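Local coordinates for rhamnose ABC transporter, rhamnose-binding protein (Actinomyces odontolyticus ATCC 17982, PDB 5BQ3) that probably binds a sugar, likely rhamnose, as the solute-binding component of an ABC transporter, at residues P271-Y276 / G301-R306. Sequence-based numbering, arbitrary orientation.
Sequences PAQLGY and GNLGER
Y276 reaches from the helix to the loop 301-304 and meets L303, then G301 and N302. Its CB points toward the loop. CG lies anti to the backbone N (chi1 -166°), which carries the ring out from the helix. CD2 packs on L303 CD1 at 3.7 Å, and the two side chains lie oblique to each other. One atom further, CE2 lies 3.8 Å from N302 N. G301 CA and N302 N both sit at the ring edge, near its plane. At the tip, N302 N donates a nearly straight hydrogen bond to Y276 OH (3.1 Å, 168° at the hydrogen). The same hydroxyl is hydrogen-bonded to E55 of helix 40-56, so it links that helix to the loop. N302 ND2 also comes close to OH, but its angle is too poor for a bond. The loop 301-304 lies in the turn of a beta hairpin, whose antiparallel strands are 297-299 and 305-307. The contact joins this hairpin to the start of helix 271-287, at the surface of a periplasmic binding protein fold. A phenylalanine in place of Y276 would probably keep the ring packing but leave N302 N and E55 without their shared hydroxyl. Q273, one helical turn before Y276, is extended beyond CG and brings NE2 to 3.5 Å from L303 CD2. The two side chains cross at about a right angle. Within the hairpin, R306 NH1 donates to two backbone carbonyls, L303 O at 2.8 Å and E305 O at 3.2 Å.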
ATOM      1  N   PRO A 271      -0.622   2.238  -7.028  1.00 33.63           N
ATOM      2  CA  PRO A 271      -0.368   3.494  -6.290  1.00 32.91           C
ATOM      3  C   PRO A 271      -0.988   4.736  -6.946  1.00 37.92           C
ATOM      4  O   PRO A 271      -1.284   5.692  -6.233  1.00 37.96           O
ATOM      5  CB  PRO A 271       1.161   3.591  -6.237  1.00 34.51           C
ATOM      6  CG  PRO A 271       1.656   2.694  -7.284  1.00 39.19           C
ATOM      7  CD  PRO A 271       0.635   1.636  -7.518  1.00 34.88           C
ATOM      8  N   ALA A 272      -1.221   4.707  -8.281  1.00 34.95           N
ATOM      9  CA  ALA A 272      -1.843   5.790  -9.052  1.00 35.49           C
ATOM     10  C   ALA A 272      -3.277   6.075  -8.576  1.00 39.62           C
ATOM     11  O   ALA A 272      -3.700   7.235  -8.579  1.00 40.08           O
ATOM     12  CB  ALA A 272      -1.850   5.440 -10.530  1.00 37.51           C
ATOM     13  N   GLN A 273      -4.013   5.017  -8.164  1.00 35.00           N
ATOM     14  CA  GLN A 273      -5.383   5.111  -7.650  1.00 34.27           C
ATOM     15  C   GLN A 273      -5.414   5.825  -6.294  1.00 37.76           C
ATOM     16  O   GLN A 273      -6.375   6.539  -6.006  1.00 37.82           O
ATOM     17  CB  GLN A 273      -6.007   3.716  -7.516  1.00 35.09           C
ATOM     18  CG  GLN A 273      -6.312   3.023  -8.840  1.00 45.14           C
ATOM     19  CD  GLN A 273      -7.010   1.696  -8.652  1.00 60.21           C
ATOM     20  OE1 GLN A 273      -6.667   0.884  -7.782  1.00 54.75           O
ATOM     21  NE2 GLN A 273      -7.989   1.427  -9.497  1.00 54.85           N
ATOM     22  N   LEU A 274      -4.370   5.624  -5.464  1.00 33.20           N
ATOM     23  CA  LEU A 274      -4.239   6.233  -4.142  1.00 32.39           C
ATOM     24  C   LEU A 274      -4.105   7.763  -4.252  1.00 36.52           C
ATOM     25  O   LEU A 274      -4.796   8.480  -3.529  1.00 36.42           O
ATOM     26  CB  LEU A 274      -3.041   5.623  -3.388  1.00 31.65           C
ATOM     27  CG  LEU A 274      -2.693   6.215  -2.024  1.00 35.51           C
ATOM     28  CD1 LEU A 274      -3.660   5.745  -0.954  1.00 35.40           C
ATOM     29  CD2 LEU A 274      -1.295   5.856  -1.643  1.00 36.35           C
ATOM     30  N   GLY A 275      -3.241   8.231  -5.155  1.00 33.13           N
ATOM     31  CA  GLY A 275      -3.036   9.652  -5.414  1.00 33.18           C
ATOM     32  C   GLY A 275      -4.265  10.298  -6.027  1.00 37.09           C
ATOM     33  O   GLY A 275      -4.581  11.451  -5.719  1.00 37.36           O
ATOM     34  N   TYR A 276      -4.983   9.532  -6.876  1.00 33.12           N
ATOM     35  CA  TYR A 276      -6.214   9.926  -7.563  1.00 33.59           C
ATOM     36  C   TYR A 276      -7.330  10.234  -6.551  1.00 38.13           C
ATOM     37  O   TYR A 276      -7.898  11.324  -6.603  1.00 39.40           O
ATOM     38  CB  TYR A 276      -6.654   8.818  -8.545  1.00 34.70           C
ATOM     39  CG  TYR A 276      -7.714   9.239  -9.538  1.00 36.97           C
ATOM     40  CD1 TYR A 276      -7.367   9.757 -10.783  1.00 39.83           C
ATOM     41  CD2 TYR A 276      -9.067   9.070  -9.258  1.00 37.81           C
ATOM     42  CE1 TYR A 276      -8.341  10.142 -11.704  1.00 41.71           C
ATOM     43  CE2 TYR A 276     -10.049   9.447 -10.171  1.00 39.82           C
ATOM     44  CZ  TYR A 276      -9.682   9.982 -11.394  1.00 47.54           C
ATOM     45  OH  TYR A 276     -10.655  10.349 -12.292  1.00 50.42           O
ATOM     46  N   GLY A 301     -13.842  10.841  -8.887  1.00 44.67           N
ATOM     47  CA  GLY A 301     -13.775  10.826 -10.345  1.00 45.92           C
ATOM     48  C   GLY A 301     -14.297   9.580 -11.025  1.00 51.43           C
ATOM     49  O   GLY A 301     -15.468   9.221 -10.867  1.00 52.14           O
ATOM     50  N   ASN A 302     -13.416   8.922 -11.795  1.00 48.40           N
ATOM     51  CA  ASN A 302     -13.704   7.710 -12.569  1.00 49.47           C
ATOM     52  C   ASN A 302     -13.799   6.461 -11.686  1.00 52.12           C
ATOM     53  O   ASN A 302     -14.284   5.429 -12.151  1.00 52.74           O
ATOM     54  CB  ASN A 302     -12.629   7.498 -13.646  1.00 52.61           C
ATOM     55  CG  ASN A 302     -12.464   8.654 -14.610  1.00 82.90           C
ATOM     56  OD1 ASN A 302     -13.425   9.149 -15.217  1.00 77.67           O
ATOM     57  ND2 ASN A 302     -11.226   9.094 -14.790  1.00 76.69           N
ATOM     58  N   LEU A 303     -13.344   6.551 -10.421  1.00 46.92           N
ATOM     59  CA  LEU A 303     -13.362   5.435  -9.470  1.00 45.55           C
ATOM     60  C   LEU A 303     -14.674   5.365  -8.657  1.00 49.56           C
ATOM     61  O   LEU A 303     -14.852   4.439  -7.866  1.00 48.84           O
ATOM     62  CB  LEU A 303     -12.144   5.507  -8.527  1.00 43.62           C
ATOM     63  CG  LEU A 303     -10.778   5.197  -9.159  1.00 48.02           C
ATOM     64  CD1 LEU A 303      -9.651   5.566  -8.225  1.00 46.77           C
ATOM     65  CD2 LEU A 303     -10.653   3.728  -9.548  1.00 50.71           C
ATOM     66  N   GLY A 304     -15.585   6.308  -8.894  1.00 47.18           N
ATOM     67  CA  GLY A 304     -16.879   6.369  -8.219  1.00 47.81           C
ATOM     68  C   GLY A 304     -16.817   7.011  -6.849  1.00 50.15           C
ATOM     69  O   GLY A 304     -15.835   7.681  -6.521  1.00 48.88           O
ATOM     70  N   GLU A 305     -17.859   6.799  -6.030  1.00 46.23           N
ATOM     71  CA  GLU A 305     -17.954   7.372  -4.685  1.00 44.69           C
ATOM     72  C   GLU A 305     -17.182   6.554  -3.637  1.00 45.51           C
ATOM     73  O   GLU A 305     -16.935   5.362  -3.828  1.00 44.69           O
ATOM     74  CB  GLU A 305     -19.424   7.521  -4.256  1.00 47.77           C
ATOM     75  CG  GLU A 305     -20.120   8.706  -4.900  1.00 60.83           C
ATOM     76  CD  GLU A 305     -21.384   9.170  -4.206  1.00 92.35           C
ATOM     77  OE1 GLU A 305     -22.348   8.373  -4.121  1.00 95.50           O
ATOM     78  OE2 GLU A 305     -21.424  10.346  -3.777  1.00 89.16           O
ATOM     79  N   ARG A 306     -16.787   7.221  -2.534  1.00 40.30           N
ATOM     80  CA  ARG A 306     -16.073   6.638  -1.391  1.00 38.44           C
ATOM     81  C   ARG A 306     -16.651   7.174  -0.082  1.00 42.82           C
ATOM     82  O   ARG A 306     -17.055   8.335  -0.028  1.00 43.06           O
ATOM     83  CB  ARG A 306     -14.558   6.930  -1.453  1.00 35.70           C
ATOM     84  CG  ARG A 306     -13.786   6.233  -2.577  1.00 41.53           C
ATOM     85  CD  ARG A 306     -13.733   4.716  -2.441  1.00 44.22           C
ATOM     86  NE  ARG A 306     -12.822   4.106  -3.414  1.00 44.45           N
ATOM     87  CZ  ARG A 306     -13.134   3.832  -4.678  1.00 56.36           C
ATOM     88  NH1 ARG A 306     -14.340   4.116  -5.150  1.00 44.68           N
ATOM     89  NH2 ARG A 306     -12.238   3.277  -5.481  1.00 44.02           N
TER